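PDB 4PE3: TRAP dicarboxylate transporter-DctP subunit from Rhodobacter sphaeroides, which probably captures a small organic acid in the periplasm and hands it to the membrane components of a TRAP transporter. Local coordinates for residues Ser150-Glu155 / Ser239-Glu244; Asp164-Leu169 / His298-Glu303. All coordinates share one frame; numbering follows the deposited sequence.

Interaction 1 (Ser150-Glu155 / Ser239-Glu244). With ZN (zinc ion), chain F.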
loop_
_atom_site.group_PDB
_atom_site.type_symbol
_atom_site.label_atom_id
_atom_site.label_comp_id
_atom_site.label_asym_id
_atom_site.label_seq_id
_atom_site.Cartn_x
_atom_site.Cartn_y
_atom_site.Cartn_z
ATOM N N SER A 150 -0.721 -7.886 0.814
ATOM C CA SER A 150 -2.014 -7.391 0.389
ATOM C C SER A 150 -1.922 -5.884 0.340
ATOM O O SER A 150 -0.869 -5.323 0.556
ATOM C CB SER A 150 -3.067 -7.849 1.383
ATOM O OG SER A 150 -2.704 -7.507 2.713
ATOM N N THR A 151 -3.032 -5.219 0.030
ATOM C CA THR A 151 -3.057 -3.766 0.048
ATOM C C THR A 151 -4.469 -3.216 0.291
ATOM O O THR A 151 -5.443 -3.804 -0.143
ATOM C CB THR A 151 -2.495 -3.218 -1.291
ATOM O OG1 THR A 151 -2.511 -1.784 -1.289
ATOM C CG2 THR A 151 -3.327 -3.716 -2.438
ATOM N N PRO A 152 -4.563 -2.061 0.950
ATOM C CA PRO A 152 -5.855 -1.363 0.988
ATOM C C PRO A 152 -6.126 -0.563 -0.297
ATOM O O PRO A 152 -7.158 0.117 -0.392
ATOM C CB PRO A 152 -5.696 -0.408 2.164
ATOM C CG PRO A 152 -4.219 -0.119 2.183
ATOM C CD PRO A 152 -3.559 -1.409 1.807
ATOM N N GLY A 153 -5.206 -0.613 -1.259
ATOM C CA GLY A 153 -5.485 -0.088 -2.589
ATOM C C GLY A 153 -4.527 0.970 -3.102
ATOM O O GLY A 153 -3.917 1.708 -2.330
ATOM N N LEU A 154 -4.387 1.011 -4.419
ATOM C CA LEU A 154 -3.710 2.127 -5.076
ATOM C C LEU A 154 -4.616 3.343 -4.951
ATOM O O LEU A 154 -5.800 3.282 -5.337
ATOM C CB LEU A 154 -3.465 1.791 -6.534
ATOM C CG LEU A 154 -2.919 2.909 -7.407
ATOM C CD1 LEU A 154 -1.580 3.427 -6.903
ATOM C CD2 LEU A 154 -2.845 2.424 -8.854
ATOM N N GLU A 155 -4.098 4.421 -4.379
ATOM C CA GLU A 155 -4.878 5.653 -4.216
ATOM C C GLU A 155 -5.088 6.323 -5.554
ATOM O O GLU A 155 -4.259 6.169 -6.456
ATOM C CB GLU A 155 -4.173 6.603 -3.249
ATOM C CG GLU A 155 -4.023 6.053 -1.812
ATOM C CD GLU A 155 -3.714 7.136 -0.804
ATOM O OE1 GLU A 155 -3.499 8.278 -1.194
ATOM O OE2 GLU A 155 -3.660 6.842 0.413
ATOM N N SER A 239 0.722 6.337 -4.488
ATOM C CA SER A 239 0.610 5.737 -3.168
ATOM C C SER A 239 -0.124 4.399 -3.209
ATOM O O SER A 239 -1.300 4.342 -3.585
ATOM C CB SER A 239 -0.102 6.671 -2.210
ATOM O OG SER A 239 -0.151 6.024 -0.938
ATOM N N LEU A 240 0.558 3.324 -2.834
ATOM C CA LEU A 240 -0.003 1.993 -2.858
ATOM C C LEU A 240 0.577 1.252 -1.649
ATOM O O LEU A 240 1.623 0.599 -1.760
ATOM C CB LEU A 240 0.346 1.293 -4.177
ATOM C CG LEU A 240 -0.514 0.094 -4.585
ATOM C CD1 LEU A 240 -0.287 -0.269 -6.065
ATOM C CD2 LEU A 240 -0.220 -1.086 -3.700
ATOM N N PRO A 241 -0.057 1.377 -0.478
ATOM C CA PRO A 241 0.542 0.823 0.740
ATOM C C PRO A 241 0.590 -0.707 0.784
ATOM O O PRO A 241 -0.330 -1.392 0.355
ATOM C CB PRO A 241 -0.356 1.353 1.857
ATOM C CG PRO A 241 -1.084 2.517 1.262
ATOM C CD PRO A 241 -1.217 2.237 -0.193
ATOM N N LEU A 242 1.686 -1.233 1.323
ATOM C CA LEU A 242 1.891 -2.671 1.498
ATOM C C LEU A 242 1.383 -3.091 2.866
ATOM O O LEU A 242 1.803 -2.545 3.881
ATOM C CB LEU A 242 3.383 -3.007 1.370
ATOM C CG LEU A 242 3.817 -4.455 1.230
ATOM C CD1 LEU A 242 5.223 -4.580 0.667
ATOM C CD2 LEU A 242 3.772 -5.117 2.583
ATOM N N VAL A 243 0.455 -4.040 2.862
ATOM C CA VAL A 243 -0.004 -4.685 4.095
ATOM C C VAL A 243 0.562 -6.097 4.113
ATOM O O VAL A 243 0.424 -6.863 3.152
ATOM C CB VAL A 243 -1.537 -4.679 4.177
ATOM C CG1 VAL A 243 -2.042 -5.679 5.167
ATOM C CG2 VAL A 243 -1.993 -3.297 4.535
ATOM N N GLU A 244 1.319 -6.399 5.159
ATOM C CA GLU A 244 1.932 -7.712 5.276
ATOM C C GLU A 244 1.060 -8.659 6.089
ATOM O O GLU A 244 0.382 -8.224 7.041
ATOM C CB GLU A 244 3.300 -7.618 5.963
ATOM C CG GLU A 244 3.271 -7.125 7.410
ATOM C CD GLU A 244 4.652 -7.062 8.028
ATOM O OE1 GLU A 244 5.288 -5.988 7.968
ATOM O OE2 GLU A 244 5.122 -8.092 8.588
HETATM ZN ZN ZN F . -3.159 8.895 0.750
HETATM O O HOH W 1 -1.683 7.051 -5.909
HETATM O O HOH W 2 -1.189 8.178 0.684
HETATM O O HOH W 3 -3.565 8.899 2.705
#

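Interaction 2 (Asp164-Leu169 / His298-Glu303). With ZN (zinc ion), chain N; ZN (zinc ion), chain O.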
loop_
_atom_site.group_PDB
_atom_site.type_symbol
_atom_site.label_atom_id
_atom_site.label_comp_id
_atom_site.label_asym_id
_atom_site.label_seq_id
_atom_site.Cartn_x
_atom_site.Cartn_y
_atom_site.Cartn_z
ATOM N N ASP A 164 -2.096 15.908 -17.036
ATOM C CA ASP A 164 -1.855 14.782 -17.929
ATOM C C ASP A 164 -0.390 14.403 -18.007
ATOM O O ASP A 164 -0.075 13.326 -18.511
ATOM C CB ASP A 164 -2.386 15.088 -19.327
ATOM C CG ASP A 164 -3.901 15.156 -19.339
ATOM O OD1 ASP A 164 -4.559 14.119 -19.091
ATOM O OD2 ASP A 164 -4.444 16.258 -19.522
ATOM N N THR A 165 0.497 15.270 -17.521
ATOM C CA THR A 165 1.932 14.985 -17.559
ATOM C C THR A 165 2.566 15.337 -16.216
ATOM O O THR A 165 1.989 16.103 -15.427
ATOM C CB THR A 165 2.650 15.804 -18.632
ATOM O OG1 THR A 165 2.642 17.177 -18.227
ATOM C CG2 THR A 165 1.987 15.629 -20.013
ATOM N N VAL A 166 3.764 14.814 -15.969
ATOM C CA VAL A 166 4.471 15.167 -14.769
ATOM C C VAL A 166 4.752 16.660 -14.717
ATOM O O VAL A 166 4.759 17.263 -13.645
ATOM C CB VAL A 166 5.768 14.373 -14.648
ATOM C CG1 VAL A 166 6.545 14.819 -13.445
ATOM C CG2 VAL A 166 5.480 12.888 -14.591
ATOM N N GLU A 167 5.003 17.253 -15.886
ATOM C CA GLU A 167 5.260 18.677 -15.980
ATOM C C GLU A 167 4.095 19.510 -15.442
ATOM O O GLU A 167 4.298 20.612 -14.922
ATOM C CB GLU A 167 5.527 19.057 -17.448
ATOM C CG GLU A 167 6.910 18.630 -18.011
ATOM C CD GLU A 167 7.016 17.148 -18.391
ATOM O OE1 GLU A 167 6.012 16.410 -18.415
ATOM O OE2 GLU A 167 8.144 16.711 -18.689
ATOM N N ASP A 168 2.876 18.987 -15.565
ATOM C CA ASP A 168 1.711 19.690 -15.051
ATOM C C ASP A 168 1.740 19.861 -13.528
ATOM O O ASP A 168 1.010 20.680 -12.994
ATOM C CB ASP A 168 0.428 18.997 -15.497
ATOM C CG ASP A 168 0.166 19.120 -16.997
ATOM O OD1 ASP A 168 0.594 20.113 -17.656
ATOM O OD2 ASP A 168 -0.501 18.224 -17.553
ATOM N N LEU A 169 2.573 19.116 -12.819
ATOM C CA LEU A 169 2.632 19.247 -11.370
ATOM C C LEU A 169 3.388 20.482 -10.886
ATOM O O LEU A 169 3.285 20.859 -9.719
ATOM C CB LEU A 169 3.303 18.009 -10.787
ATOM C CG LEU A 169 2.536 16.694 -10.870
ATOM C CD1 LEU A 169 3.467 15.545 -10.415
ATOM C CD2 LEU A 169 1.257 16.727 -10.051
ATOM N N HIS A 298 -8.477 11.393 -15.585
ATOM C CA HIS A 298 -7.241 11.306 -16.375
ATOM C C HIS A 298 -6.495 10.034 -16.039
ATOM O O HIS A 298 -6.229 9.758 -14.873
ATOM C CB HIS A 298 -6.337 12.475 -16.049
ATOM C CG HIS A 298 -6.939 13.805 -16.336
ATOM N ND1 HIS A 298 -6.539 14.561 -17.413
ATOM C CD2 HIS A 298 -7.890 14.530 -15.700
ATOM C CE1 HIS A 298 -7.207 15.692 -17.435
ATOM N NE2 HIS A 298 -8.034 15.695 -16.409
ATOM N N ASP A 299 -6.159 9.250 -17.058
ATOM C CA ASP A 299 -5.325 8.050 -16.904
ATOM C C ASP A 299 -3.957 8.344 -17.527
ATOM O O ASP A 299 -3.816 8.356 -18.758
ATOM C CB ASP A 299 -6.006 6.869 -17.604
ATOM C CG ASP A 299 -5.215 5.551 -17.519
ATOM O OD1 ASP A 299 -4.238 5.401 -16.779
ATOM O OD2 ASP A 299 -5.590 4.615 -18.244
ATOM N N TRP A 300 -2.962 8.642 -16.699
ATOM C CA TRP A 300 -1.654 9.035 -17.224
ATOM C C TRP A 300 -1.103 7.938 -18.127
ATOM O O TRP A 300 -1.264 6.755 -17.850
ATOM C CB TRP A 300 -0.678 9.318 -16.086
ATOM C CG TRP A 300 -0.786 10.653 -15.455
ATOM C CD1 TRP A 300 -1.768 11.592 -15.657
ATOM C CD2 TRP A 300 0.127 11.230 -14.516
ATOM N NE1 TRP A 300 -1.506 12.708 -14.904
ATOM C CE2 TRP A 300 -0.356 12.507 -14.190
ATOM C CE3 TRP A 300 1.310 10.788 -13.919
ATOM C CZ2 TRP A 300 0.311 13.354 -13.323
ATOM C CZ3 TRP A 300 1.946 11.615 -13.036
ATOM C CH2 TRP A 300 1.453 12.894 -12.751
ATOM N N SER A 301 -0.460 8.335 -19.227
ATOM C CA SER A 301 0.162 7.349 -20.098
ATOM C C SER A 301 1.269 6.580 -19.397
ATOM O O SER A 301 1.829 7.016 -18.395
ATOM C CB SER A 301 0.747 8.036 -21.321
ATOM O OG SER A 301 1.780 8.910 -20.922
ATOM N N ASP A 302 1.609 5.431 -19.951
ATOM C CA ASP A 302 2.754 4.685 -19.453
ATOM C C ASP A 302 4.030 5.534 -19.409
ATOM O O ASP A 302 4.825 5.417 -18.474
ATOM C CB ASP A 302 3.004 3.448 -20.316
ATOM C CG ASP A 302 1.933 2.397 -20.152
ATOM O OD1 ASP A 302 1.088 2.530 -19.240
ATOM O OD2 ASP A 302 1.949 1.419 -20.925
ATOM N N GLU A 303 4.248 6.327 -20.453
ATOM C CA GLU A 303 5.419 7.200 -20.516
ATOM C C GLU A 303 5.445 8.234 -19.399
ATOM O O GLU A 303 6.482 8.502 -18.812
ATOM C CB GLU A 303 5.524 7.905 -21.883
ATOM C CG GLU A 303 4.195 8.354 -22.525
ATOM C CD GLU A 303 4.002 9.882 -22.592
ATOM O OE1 GLU A 303 4.930 10.642 -22.239
ATOM O OE2 GLU A 303 2.911 10.340 -23.005
HETATM ZN ZN ZN N . -0.906 19.150 -19.657
HETATM ZN ZN ZN O . -4.219 3.227 -17.893
HETATM O O HOH W 4 -0.937 11.166 -19.752
HETATM O O HOH W 5 -3.771 11.586 -18.840
HETATM O O HOH W 6 -3.404 19.048 -19.095
HETATM O O HOH W 7 -2.821 3.281 -16.381
HETATM O O HOH W 8 -5.708 2.236 -16.725
HETATM O O HOH W 9 -3.242 3.634 -19.648
#

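Interaction 1 (Ser150-Glu155 / Ser239-Glu244)
Thr151 meets Leu240 and Pro241 through its hydroxyl branch. CB lies 3.3 Å from Pro241 O, and from it OG1 swings trans to the backbone N (chi1 -180°), which carries the oxygen on to the opposing chain. There OG1 donates to Pro241 O at 2.8 Å, in the carbonyl plane, and lies against the CD2 methyl of Leu240. The same oxygen accepts from Gly153 N in an ST turn, so one hydroxyl both bridges the two chains and fixes the bend through Pro152 and Gly153.

Backbone bonds hold both ends of the contact. Ser150 and Val243 form an antiparallel hydrogen-bonded pair, with Ser150 N 2.8 Å from Val243 O, and Glu155 N donates almost straight (175°) to Ser239 O. Between them, Leu240 CD1 packs on Leu154 CB at 3.8 Å, the side chains crossing at about a right angle. Glu155 chelates a zinc ion through OE1 and OE2, a site completed by Asp213, the backbone O of Tyr214 and two waters; one of these waters is also hydrogen-bonded to Ser239 OG, which Asn111 holds.

Strands 144-150 and 243-248 are neighbours in the five-stranded sheet; beyond the Ser150-Val243 pair the two chains leave it and cross toward the four-stranded sheet, consistent with the interdomain connections of periplasmic solute-binding proteins. Helix 257-291 packs against Thr151, and helix 119-128 against Thr151 and Leu240.

Interaction 2 (Asp164-Leu169 / His298-Glu303)
Asp164 OD1 is gripped from two directions: His298 ND1 donates to it over 2.6 Å with an N-H...O angle of 169°, and a water donates from 2.7 Å. The oxygen sits nearly in the imidazole plane, at the ring edge, whereas the histidine approaches from above the carboxylate plane, the two planes being 49° apart. With CG opposite its own carbonyl carbon (chi1 -68°), the carboxylate of Asp164 bends back to the histidine although its CB points away. His298 NE2 is bonded in turn to His231, so both ring nitrogens are engaged, which probably fixes the rotation of the ring. A lysine in place of Asp164 would probably leave His298 ND1 without its acceptor and set a positive charge against the imidazole.

The Trp300 indole turns one face to the backbone of Asp164 and Thr165. The carbonyl carbon of Thr165 stands 4.2 Å above that face, offset toward the rim, while Leu169 CD1 reaches the edge at CH2. Val166 CG2 meets CZ3 at 4.1 Å. The indole N-H is spent on Leu163 O, and Phe237 stacks on the ring. A water bridges Asp164 O and Ser301 N.

Within 164-169, Asp168 OD2 accepts from Asp164 N (2.9 Å) and from Thr165 N, besides binding a zinc ion, and Thr165 OG1 accepts from Asp168 N in an ST motif. Ser301 is the N-cap of helix 302-320, its OG capping Glu304 N. The contact thus joins a loop between two strands of the four-stranded sheet to the chain that leads into helix 302-320, around a His-carboxylate hydrogen bond.

Both contacts are largely buried, but interaction 1 lies near the middle of the chain, about 2 Å from its centre, and interaction 2 about 21 Å away toward the periphery. Their centres are about 21 Å apart and they do not touch, although their segments alternate along the sequence. Interaction 1 extends a strand pairing of the five-stranded sheet into two connecting chains, so main-chain bonds dominate; interaction 2 fastens a loop of the four-stranded sheet to the chain that leads into helix 302-320 through a carboxylate-imidazole hydrogen bond and an indole packed on the backbone. Zinc ions accompany both, bound by Glu155 in the first and by Asp168, Asp299 and Glu303 in the second.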